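Local coordinates for SspB protein (Streptomyces clavuligerus, PDB 6JUF) that probably acts as a metal-dependent DNA-cleaving component of the SspABCD-SspE phosphorothioation-sensing defence system against phages, at residues B[205-209]-B[220-226]; B[130-135]-B[175-180]; B[63-69]-B[113-119]. All blocks are in the same frame, centred on the assembly; numbering follows the deposited sequence.

How the contacts relate
Contacts 2 and 3 are buried and helical, whereas contact 1 sits at a partly exposed beta hairpin; the centre of contact 1 lies about 17 Å from the centre of the chain, that of contact 3 about 3 Å from it. Contact 1 relies mainly on backbone hydrogen bonds, contact 2 on aromatic and sulfur packing, and contact 3 on apolar packing plus a lysine bound to carbonyl oxygens. The contacts also touch. Phe221 of contact 1 packs on Phe135 of contact 2, with Phe221 CE1 3.7 Å from Phe135 CZ, and Trp131 of contact 2 meets contact 3, Trp131 CZ2 lying 3.7 Å from Trp63 CH2. Helix 107-118 of contact 3 precedes helix 129-137 of contact 2.

Contact 1: B[205-209]-B[220-226]; sequences LGLME and EFTSGSR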
loop_
_atom_site.group_PDB
_atom_site.type_symbol
_atom_site.label_atom_id
_atom_site.label_comp_id
_atom_site.label_asym_id
_atom_site.label_seq_id
_atom_site.Cartn_x
_atom_site.Cartn_y
_atom_site.Cartn_z
ATOM N N LEU B 205 -2.195 -6.012 -7.469
ATOM C CA LEU B 205 -2.780 -7.260 -8.026
ATOM C C LEU B 205 -2.511 -7.363 -9.524
ATOM O O LEU B 205 -2.675 -8.447 -10.071
ATOM C CB LEU B 205 -4.300 -7.393 -7.712
ATOM C CG LEU B 205 -4.648 -7.298 -6.207
ATOM C CD1 LEU B 205 -6.150 -7.483 -6.035
ATOM C CD2 LEU B 205 -3.778 -8.257 -5.345
ATOM N N GLY B 206 -2.073 -6.243 -10.155
ATOM C CA GLY B 206 -1.798 -6.267 -11.609
ATOM C C GLY B 206 -2.979 -6.701 -12.487
ATOM O O GLY B 206 -2.770 -7.351 -13.525
ATOM N N LEU B 207 -4.205 -6.384 -12.073
ATOM C CA LEU B 207 -5.433 -6.836 -12.820
ATOM C C LEU B 207 -5.774 -6.003 -14.024
ATOM O O LEU B 207 -6.546 -6.446 -14.833
ATOM C CB LEU B 207 -6.656 -6.876 -11.876
ATOM C CG LEU B 207 -6.725 -8.131 -10.996
ATOM C CD1 LEU B 207 -7.698 -7.856 -9.833
ATOM C CD2 LEU B 207 -7.170 -9.320 -11.858
ATOM N N MET B 208 -5.320 -4.730 -14.096
ATOM C CA MET B 208 -5.816 -3.860 -15.187
ATOM C C MET B 208 -4.619 -3.058 -15.667
ATOM O O MET B 208 -3.727 -2.686 -14.865
ATOM C CB MET B 208 -6.910 -2.907 -14.684
ATOM C CG MET B 208 -7.795 -2.294 -15.766
ATOM S SD MET B 208 -9.029 -1.277 -14.948
ATOM C CE MET B 208 -9.314 -0.015 -16.229
ATOM N N GLU B 209 -4.573 -2.770 -16.958
ATOM C CA GLU B 209 -3.459 -2.029 -17.523
ATOM C C GLU B 209 -3.954 -1.120 -18.646
ATOM O O GLU B 209 -5.001 -1.351 -19.261
ATOM C CB GLU B 209 -2.368 -3.019 -18.024
ATOM C CG GLU B 209 -1.112 -2.419 -18.680
ATOM C CD GLU B 209 -0.349 -1.450 -17.752
ATOM O OE1 GLU B 209 -0.814 -0.337 -17.484
ATOM O OE2 GLU B 209 0.774 -1.825 -17.317
ATOM N N GLU B 220 -7.343 -2.542 -20.378
ATOM C CA GLU B 220 -7.776 -3.933 -20.423
ATOM C C GLU B 220 -7.537 -4.648 -19.111
ATOM O O GLU B 220 -6.577 -4.329 -18.385
ATOM C CB GLU B 220 -7.116 -4.685 -21.562
ATOM C CG GLU B 220 -5.624 -4.884 -21.422
ATOM C CD GLU B 220 -5.039 -5.581 -22.633
ATOM O OE1 GLU B 220 -3.844 -5.779 -22.603
ATOM O OE2 GLU B 220 -5.745 -5.902 -23.614
ATOM N N PHE B 221 -8.409 -5.614 -18.817
ATOM C CA PHE B 221 -8.121 -6.551 -17.757
ATOM C C PHE B 221 -6.996 -7.443 -18.285
ATOM O O PHE B 221 -6.964 -7.820 -19.458
ATOM C CB PHE B 221 -9.395 -7.274 -17.217
ATOM C CG PHE B 221 -10.348 -6.342 -16.521
ATOM C CD1 PHE B 221 -9.911 -5.610 -15.388
ATOM C CD2 PHE B 221 -11.637 -6.111 -17.010
ATOM C CE1 PHE B 221 -10.756 -4.698 -14.756
ATOM C CE2 PHE B 221 -12.499 -5.238 -16.351
ATOM C CZ PHE B 221 -12.045 -4.520 -15.232
ATOM N N THR B 222 -6.047 -7.767 -17.427
ATOM C CA THR B 222 -4.867 -8.529 -17.837
ATOM C C THR B 222 -5.140 -10.031 -17.827
ATOM O O THR B 222 -6.127 -10.490 -17.279
ATOM C CB THR B 222 -3.670 -8.257 -16.921
ATOM O OG1 THR B 222 -4.033 -8.646 -15.591
ATOM C CG2 THR B 222 -3.288 -6.769 -16.931
ATOM N N SER B 223 -4.270 -10.801 -18.471
ATOM C CA SER B 223 -4.488 -12.270 -18.479
ATOM C C SER B 223 -3.257 -13.133 -18.310
ATOM O O SER B 223 -3.268 -14.303 -18.693
ATOM C CB SER B 223 -5.319 -12.726 -19.704
ATOM O OG SER B 223 -4.775 -12.164 -20.857
ATOM N N GLY B 224 -2.192 -12.610 -17.738
ATOM C CA GLY B 224 -1.069 -13.521 -17.384
ATOM C C GLY B 224 -1.249 -14.428 -16.150
ATOM O O GLY B 224 -2.359 -14.621 -15.595
ATOM N N SER B 225 -0.145 -15.026 -15.717
ATOM C CA SER B 225 -0.186 -15.880 -14.526
ATOM C C SER B 225 -0.121 -14.953 -13.306
ATOM O O SER B 225 0.227 -13.761 -13.431
ATOM C CB SER B 225 0.963 -16.855 -14.502
ATOM O OG SER B 225 2.164 -16.162 -14.209
ATOM N N ARG B 226 -0.446 -15.487 -12.140
ATOM C CA ARG B 226 -0.672 -14.636 -10.953
ATOM C C ARG B 226 0.124 -15.192 -9.760
ATOM O O ARG B 226 -0.436 -15.814 -8.877
ATOM C CB ARG B 226 -2.156 -14.592 -10.580
ATOM C CG ARG B 226 -3.092 -14.276 -11.738
ATOM C CD ARG B 226 -3.638 -12.897 -11.704
ATOM N NE ARG B 226 -4.530 -12.671 -12.831
ATOM C CZ ARG B 226 -4.352 -11.735 -13.767
ATOM N NH1 ARG B 226 -3.347 -10.886 -13.682
ATOM N NH2 ARG B 226 -5.202 -11.619 -14.785
HETATM O O HOH W 1 -1.450 -10.296 -11.513
#
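Leu205 joins the facing segment through water 1, which donates to Leu205 O (2.6 Å) and accepts from Arg226 NH1 (2.9 Å). Gly206, at positive phi, offers its carbonyl to the side chain of Thr222, OG1 to Gly206 O being 2.7 Å. The same hydroxyl oxygen accepts from Arg226 NH1 at 3.0 Å, so the loop after the strand folds back on itself. Leu207 O takes the amide of Thr222 (N to O 3.0 Å), while Leu207 CD2 lies over one face of the Arg226 guanidinium. Met208 opposes Phe221 as an antiparallel non-hydrogen-bonded pair; its SD, 3.8 Å from Phe221 CE1, makes an oblique Met-aromatic contact. Glu209 and Glu220 form the hydrogen-bonded pair, Glu209 N to Glu220 O and Glu220 N to Glu209 O both 2.9 Å. The Glu209 carboxylate instead reaches Arg185 in a salt bridge. The hairpin 208-211/218-221 is thus held mainly by its backbone; the Thr222 N bond, then side-chain and water bonds, extend the pairing past the strand ends.

Contact 2: B[130-135]-B[175-180]; sequences SWYVAF and CITKMY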
loop_
_atom_site.group_PDB
_atom_site.type_symbol
_atom_site.label_atom_id
_atom_site.label_comp_id
_atom_site.label_asym_id
_atom_site.label_seq_id
_atom_site.Cartn_x
_atom_site.Cartn_y
_atom_site.Cartn_z
ATOM N N SER B 130 -21.127 -1.750 -10.460
ATOM C CA SER B 130 -20.254 -1.404 -11.612
ATOM C C SER B 130 -19.074 -2.340 -11.703
ATOM O O SER B 130 -18.678 -2.777 -12.807
ATOM C CB SER B 130 -19.815 0.060 -11.616
ATOM O OG SER B 130 -20.929 0.877 -11.922
ATOM N N TRP B 131 -18.508 -2.645 -10.540
ATOM C CA TRP B 131 -17.416 -3.653 -10.492
ATOM C C TRP B 131 -17.884 -5.022 -10.909
ATOM O O TRP B 131 -17.177 -5.738 -11.648
ATOM C CB TRP B 131 -16.884 -3.768 -9.053
ATOM C CG TRP B 131 -15.843 -2.702 -8.684
ATOM C CD1 TRP B 131 -14.514 -2.937 -8.435
ATOM C CD2 TRP B 131 -16.056 -1.269 -8.416
ATOM N NE1 TRP B 131 -13.863 -1.776 -8.034
ATOM C CE2 TRP B 131 -14.760 -0.724 -8.036
ATOM C CE3 TRP B 131 -17.176 -0.402 -8.442
ATOM C CZ2 TRP B 131 -14.587 0.630 -7.721
ATOM C CZ3 TRP B 131 -16.994 0.946 -8.152
ATOM C CH2 TRP B 131 -15.737 1.470 -7.821
ATOM N N TYR B 132 -19.047 -5.420 -10.412
ATOM C CA TYR B 132 -19.647 -6.710 -10.808
ATOM C C TYR B 132 -19.853 -6.794 -12.349
ATOM O O TYR B 132 -19.465 -7.767 -12.970
ATOM C CB TYR B 132 -20.962 -6.997 -10.032
ATOM C CG TYR B 132 -21.395 -8.419 -10.298
ATOM C CD1 TYR B 132 -22.208 -8.735 -11.402
ATOM C CD2 TYR B 132 -21.032 -9.449 -9.417
ATOM C CE1 TYR B 132 -22.596 -10.052 -11.634
ATOM C CE2 TYR B 132 -21.397 -10.771 -9.669
ATOM C CZ TYR B 132 -22.150 -11.055 -10.778
ATOM O OH TYR B 132 -22.522 -12.342 -11.010
ATOM N N VAL B 133 -20.398 -5.755 -12.980
ATOM C CA VAL B 133 -20.518 -5.765 -14.458
ATOM C C VAL B 133 -19.123 -5.894 -15.081
ATOM O O VAL B 133 -18.905 -6.708 -15.972
ATOM C CB VAL B 133 -21.192 -4.465 -14.985
ATOM C CG1 VAL B 133 -21.202 -4.497 -16.546
ATOM C CG2 VAL B 133 -22.630 -4.381 -14.470
ATOM N N ALA B 134 -18.162 -5.052 -14.628
ATOM C CA ALA B 134 -16.833 -4.964 -15.274
ATOM C C ALA B 134 -16.146 -6.323 -15.251
ATOM O O ALA B 134 -15.589 -6.760 -16.236
ATOM C CB ALA B 134 -15.920 -3.892 -14.624
ATOM N N PHE B 135 -16.174 -6.981 -14.098
ATOM C CA PHE B 135 -15.505 -8.297 -13.987
ATOM C C PHE B 135 -16.331 -9.447 -14.521
ATOM O O PHE B 135 -15.717 -10.380 -15.133
ATOM C CB PHE B 135 -15.066 -8.571 -12.548
ATOM C CG PHE B 135 -13.837 -7.791 -12.159
ATOM C CD1 PHE B 135 -12.587 -8.375 -12.270
ATOM C CD2 PHE B 135 -13.929 -6.462 -11.725
ATOM C CE1 PHE B 135 -11.424 -7.662 -11.935
ATOM C CE2 PHE B 135 -12.769 -5.759 -11.373
ATOM C CZ PHE B 135 -11.523 -6.321 -11.529
ATOM N N CYS B 175 -13.282 5.271 -10.913
ATOM C CA CYS B 175 -12.802 4.688 -9.637
ATOM C C CYS B 175 -12.215 3.304 -9.842
ATOM O O CYS B 175 -11.186 2.955 -9.227
ATOM C CB CYS B 175 -13.968 4.604 -8.658
ATOM S SG CYS B 175 -13.332 4.291 -6.957
ATOM N N ILE B 176 -12.856 2.490 -10.689
ATOM C CA ILE B 176 -12.341 1.115 -10.997
ATOM C C ILE B 176 -10.915 1.249 -11.588
ATOM O O ILE B 176 -10.012 0.535 -11.189
ATOM C CB ILE B 176 -13.275 0.424 -12.022
ATOM C CG1 ILE B 176 -14.561 -0.035 -11.347
ATOM C CG2 ILE B 176 -12.560 -0.785 -12.652
ATOM C CD1 ILE B 176 -15.743 -0.378 -12.261
ATOM N N THR B 177 -10.709 2.214 -12.488
ATOM C CA THR B 177 -9.381 2.405 -13.102
ATOM C C THR B 177 -8.338 2.817 -12.050
ATOM O O THR B 177 -7.272 2.208 -11.982
ATOM C CB THR B 177 -9.453 3.509 -14.171
ATOM O OG1 THR B 177 -10.550 3.209 -15.054
ATOM C CG2 THR B 177 -8.192 3.555 -15.009
ATOM N N LYS B 178 -8.657 3.800 -11.206
ATOM C CA LYS B 178 -7.739 4.252 -10.157
ATOM C C LYS B 178 -7.410 3.136 -9.155
ATOM O O LYS B 178 -6.294 3.121 -8.602
ATOM C CB LYS B 178 -8.366 5.464 -9.371
ATOM C CG LYS B 178 -8.301 6.731 -10.196
ATOM C CD LYS B 178 -8.576 7.968 -9.361
ATOM C CE LYS B 178 -10.032 8.237 -9.257
ATOM N NZ LYS B 178 -10.166 9.404 -8.354
ATOM N N MET B 179 -8.344 2.208 -8.951
ATOM C CA MET B 179 -8.176 1.152 -7.954
ATOM C C MET B 179 -7.195 0.086 -8.477
ATOM O O MET B 179 -6.430 -0.510 -7.696
ATOM C CB MET B 179 -9.544 0.496 -7.653
ATOM C CG MET B 179 -9.455 -0.740 -6.715
ATOM S SD MET B 179 -11.141 -1.052 -6.102
ATOM C CE MET B 179 -10.787 -2.530 -5.170
ATOM N N TYR B 180 -7.274 -0.224 -9.783
ATOM C CA TYR B 180 -6.533 -1.385 -10.296
ATOM C C TYR B 180 -5.317 -1.138 -11.205
ATOM O O TYR B 180 -4.516 -2.062 -11.393
ATOM C CB TYR B 180 -7.481 -2.351 -11.057
ATOM C CG TYR B 180 -8.578 -2.955 -10.188
ATOM C CD1 TYR B 180 -8.262 -3.975 -9.242
ATOM C CD2 TYR B 180 -9.895 -2.522 -10.263
ATOM C CE1 TYR B 180 -9.271 -4.501 -8.406
ATOM C CE2 TYR B 180 -10.872 -3.046 -9.441
ATOM C CZ TYR B 180 -10.580 -4.042 -8.530
ATOM O OH TYR B 180 -11.584 -4.562 -7.754
#
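An indole N-H pointing at a thioether sulfur marks this crossing: Trp131 NE1 donates a weak hydrogen bond to Met179 SD at 3.4 Å. The motif is knobs-into-holes packing, in which Trp131 of helix 129-137 is the knob and Cys175, Ile176, Met179 and Tyr180 of helix 166-180 surround it. The local axes approach to 11.5 Å and cross at -71°, a steep, wide arrangement that leaves room for the indole between the backbones. Ile176 lies against one face of the ring, its CG1 3.5 Å from the centroid of the six-membered ring and 17° off the normal, a clear CH-pi contact. Both sulfurs sit at the indole edge, Cys175 SG 5.0 Å from the centroid of the six-membered ring and Met179 SD 4.5 Å from that of the five-membered ring. One turn after Trp131, Phe135 directs its edge at the face of Tyr180 in a T-shaped stack, centroids 5.3 Å apart and planes at 66°, completing an aromatic cluster that His114 of helix 107-118 also joins. The Cys175 side chain is about 9 Å from that of Glu18, which binds Mg(2+) in a structure of this protein, though no ion is bound to this chain here; the packing thus lies close to the metal site. Ile176 also touches Ala134, its CD1 4.2 Å from Ala134 CB.

Contact 3: B[63-69]-B[113-119]; sequences WSRAFKL and LHWWLLS
Residues 113-118 end helix 107-118, Ser119 lies just beyond it, and they pack against the end of helix 57-66 (63-66 helical), with Phe67 and Leu117 in nearest register (CA-CA 4.6 Å). Leu113 O lies 3.2 Å from Phe67 CD1, near the ring plane, and Leu113 CD2 4.4 Å from Leu69 CD2. Trp116 (chi1 m, chi2 -12°) places CB 3.5 Å from Phe67 O and CZ3 4.3 Å from Leu69 CD2, and its O accepts from Lys68 NZ at 2.7 Å. Leu117 (t, p) sets CD1 3.6 Å from Ala66 CB and 3.9 Å from Trp63 CZ3, and CB 3.8 Å from Phe67 CE1 (Phe67 chi1 m, chi2 -64°); its CA makes a nearly straight CA-H...O contact to Ala66 O, 3.5 Å away. Water 2 donates to Ala66 O (2.6 Å) and Leu117 O (2.8 Å) and accepts from Lys68 NZ (2.9 Å). Ser119 O receives Lys68 NZ at 2.9 Å. Lys68 (phi/psi 68/29; chi m, m, t, m) points CA-to-CB toward 113-119 and is the C-prime residue of the Schellman motif ending helix 57-66: Leu69 N to Ser64 O 2.8 Å, Lys68 N to Arg65 O 3.0 Å.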
loop_
_atom_site.group_PDB
_atom_site.type_symbol
_atom_site.label_atom_id
_atom_site.label_comp_id
_atom_site.label_asym_id
_atom_site.label_seq_id
_atom_site.Cartn_x
_atom_site.Cartn_y
_atom_site.Cartn_z
ATOM N N TRP B 63 -16.840 2.119 1.769
ATOM C CA TRP B 63 -15.806 1.110 1.483
ATOM C C TRP B 63 -15.869 0.023 2.534
ATOM O O TRP B 63 -15.700 -1.160 2.225
ATOM C CB TRP B 63 -14.402 1.676 1.309
ATOM C CG TRP B 63 -14.221 2.301 -0.022
ATOM C CD1 TRP B 63 -13.856 3.608 -0.307
ATOM C CD2 TRP B 63 -14.367 1.623 -1.324
ATOM N NE1 TRP B 63 -13.799 3.804 -1.705
ATOM C CE2 TRP B 63 -14.084 2.638 -2.355
ATOM C CE3 TRP B 63 -14.655 0.301 -1.723
ATOM C CZ2 TRP B 63 -14.149 2.340 -3.723
ATOM C CZ3 TRP B 63 -14.707 0.023 -3.109
ATOM C CH2 TRP B 63 -14.462 1.015 -4.065
ATOM N N SER B 64 -16.082 0.394 3.796
ATOM C CA SER B 64 -16.211 -0.672 4.833
ATOM C C SER B 64 -17.398 -1.607 4.554
ATOM O O SER B 64 -17.228 -2.821 4.689
ATOM C CB SER B 64 -16.441 -0.035 6.191
ATOM O OG SER B 64 -15.177 0.365 6.675
ATOM N N ARG B 65 -18.574 -1.063 4.169
ATOM C CA ARG B 65 -19.755 -1.875 3.839
ATOM C C ARG B 65 -19.445 -2.734 2.595
ATOM O O ARG B 65 -19.761 -3.911 2.532
ATOM C CB ARG B 65 -20.912 -0.912 3.599
ATOM C CG ARG B 65 -22.366 -1.396 3.595
ATOM C CD ARG B 65 -23.254 -0.138 3.679
ATOM N NE ARG B 65 -23.436 0.715 2.432
ATOM C CZ ARG B 65 -23.458 2.073 2.358
ATOM N NH1 ARG B 65 -23.234 2.839 3.436
ATOM N NH2 ARG B 65 -23.648 2.687 1.212
ATOM N N ALA B 66 -18.821 -2.087 1.611
ATOM C CA ALA B 66 -18.628 -2.754 0.264
ATOM C C ALA B 66 -17.668 -3.919 0.375
ATOM O O ALA B 66 -17.776 -4.934 -0.314
ATOM C CB ALA B 66 -18.092 -1.713 -0.743
ATOM N N PHE B 67 -16.686 -3.770 1.252
ATOM C CA PHE B 67 -15.689 -4.872 1.451
ATOM C C PHE B 67 -16.225 -5.900 2.468
ATOM O O PHE B 67 -15.510 -6.842 2.821
ATOM C CB PHE B 67 -14.301 -4.340 1.900
ATOM C CG PHE B 67 -13.479 -3.800 0.754
ATOM C CD1 PHE B 67 -13.052 -4.656 -0.271
ATOM C CD2 PHE B 67 -13.165 -2.454 0.690
ATOM C CE1 PHE B 67 -12.294 -4.153 -1.321
ATOM C CE2 PHE B 67 -12.443 -1.940 -0.358
ATOM C CZ PHE B 67 -12.001 -2.774 -1.396
ATOM N N LYS B 68 -17.473 -5.753 2.900
ATOM C CA LYS B 68 -18.108 -6.717 3.831
ATOM C C LYS B 68 -17.462 -6.675 5.197
ATOM O O LYS B 68 -17.424 -7.683 5.942
ATOM C CB LYS B 68 -18.193 -8.153 3.252
ATOM C CG LYS B 68 -18.687 -8.255 1.806
ATOM C CD LYS B 68 -20.025 -7.624 1.504
ATOM C CE LYS B 68 -20.723 -8.228 0.273
ATOM N NZ LYS B 68 -19.882 -8.151 -0.945
ATOM N N LEU B 69 -16.932 -5.497 5.543
ATOM C CA LEU B 69 -16.267 -5.277 6.820
ATOM C C LEU B 69 -17.223 -4.680 7.828
ATOM O O LEU B 69 -16.976 -4.739 9.039
ATOM C CB LEU B 69 -15.032 -4.361 6.641
ATOM C CG LEU B 69 -13.957 -4.955 5.700
ATOM C CD1 LEU B 69 -12.941 -3.873 5.374
ATOM C CD2 LEU B 69 -13.177 -6.124 6.297
ATOM N N LEU B 113 -9.828 -9.370 -0.248
ATOM C CA LEU B 113 -10.695 -8.176 -0.189
ATOM C C LEU B 113 -11.406 -7.938 -1.514
ATOM O O LEU B 113 -12.582 -7.600 -1.542
ATOM C CB LEU B 113 -9.913 -6.932 0.270
ATOM C CG LEU B 113 -9.661 -6.919 1.813
ATOM C CD1 LEU B 113 -8.536 -5.918 2.102
ATOM C CD2 LEU B 113 -10.930 -6.599 2.586
ATOM N N HIS B 114 -10.674 -8.140 -2.633
ATOM C CA HIS B 114 -11.249 -8.018 -3.969
ATOM C C HIS B 114 -12.396 -9.010 -4.155
ATOM O O HIS B 114 -13.493 -8.661 -4.611
ATOM C CB HIS B 114 -10.133 -8.202 -5.022
ATOM C CG HIS B 114 -10.648 -8.233 -6.409
ATOM N ND1 HIS B 114 -10.664 -9.366 -7.198
ATOM C CD2 HIS B 114 -11.190 -7.214 -7.170
ATOM C CE1 HIS B 114 -11.195 -9.028 -8.411
ATOM N NE2 HIS B 114 -11.543 -7.732 -8.362
ATOM N N TRP B 115 -12.175 -10.249 -3.700
ATOM C CA TRP B 115 -13.219 -11.266 -3.734
ATOM C C TRP B 115 -14.441 -10.809 -2.911
ATOM O O TRP B 115 -15.592 -10.905 -3.358
ATOM C CB TRP B 115 -12.634 -12.578 -3.183
ATOM C CG TRP B 115 -13.684 -13.690 -3.143
ATOM C CD1 TRP B 115 -14.329 -14.218 -2.007
ATOM C CD2 TRP B 115 -14.295 -14.387 -4.302
ATOM N NE1 TRP B 115 -15.217 -15.185 -2.358
ATOM C CE2 TRP B 115 -15.234 -15.359 -3.740
ATOM C CE3 TRP B 115 -14.083 -14.353 -5.696
ATOM C CZ2 TRP B 115 -16.019 -16.172 -4.546
ATOM C CZ3 TRP B 115 -14.887 -15.189 -6.478
ATOM C CH2 TRP B 115 -15.841 -16.068 -5.894
ATOM N N TRP B 116 -14.172 -10.224 -1.718
ATOM C CA TRP B 116 -15.287 -9.777 -0.880
ATOM C C TRP B 116 -16.057 -8.630 -1.463
ATOM O O TRP B 116 -17.274 -8.584 -1.356
ATOM C CB TRP B 116 -14.835 -9.412 0.517
ATOM C CG TRP B 116 -14.427 -10.635 1.328
ATOM C CD1 TRP B 116 -14.638 -12.008 1.014
ATOM C CD2 TRP B 116 -13.745 -10.636 2.629
ATOM N NE1 TRP B 116 -14.116 -12.814 2.014
ATOM C CE2 TRP B 116 -13.549 -12.059 3.002
ATOM C CE3 TRP B 116 -13.242 -9.650 3.468
ATOM C CZ2 TRP B 116 -12.914 -12.429 4.210
ATOM C CZ3 TRP B 116 -12.631 -10.027 4.665
ATOM C CH2 TRP B 116 -12.425 -11.394 5.022
ATOM N N LEU B 117 -15.350 -7.764 -2.211
ATOM C CA LEU B 117 -16.000 -6.602 -2.832
ATOM C C LEU B 117 -17.036 -7.097 -3.896
ATOM O O LEU B 117 -18.110 -6.561 -4.018
ATOM C CB LEU B 117 -14.966 -5.687 -3.502
ATOM C CG LEU B 117 -15.512 -4.450 -4.240
ATOM C CD1 LEU B 117 -16.359 -3.506 -3.308
ATOM C CD2 LEU B 117 -14.390 -3.664 -4.881
ATOM N N LEU B 118 -16.651 -8.135 -4.619
ATOM C CA LEU B 118 -17.467 -8.684 -5.724
ATOM C C LEU B 118 -18.540 -9.647 -5.207
ATOM O O LEU B 118 -19.502 -9.977 -5.882
ATOM C CB LEU B 118 -16.559 -9.371 -6.750
ATOM C CG LEU B 118 -15.618 -8.497 -7.559
ATOM C CD1 LEU B 118 -14.682 -9.383 -8.351
ATOM C CD2 LEU B 118 -16.388 -7.524 -8.463
ATOM N N SER B 119 -18.350 -10.086 -3.963
ATOM C CA SER B 119 -19.144 -11.206 -3.410
ATOM C C SER B 119 -20.639 -10.924 -3.317
ATOM O O SER B 119 -21.026 -9.826 -2.966
ATOM C CB SER B 119 -18.618 -11.577 -2.008
ATOM O OG SER B 119 -19.282 -12.694 -1.486
HETATM O O HOH W 2 -19.676 -5.476 -2.019
#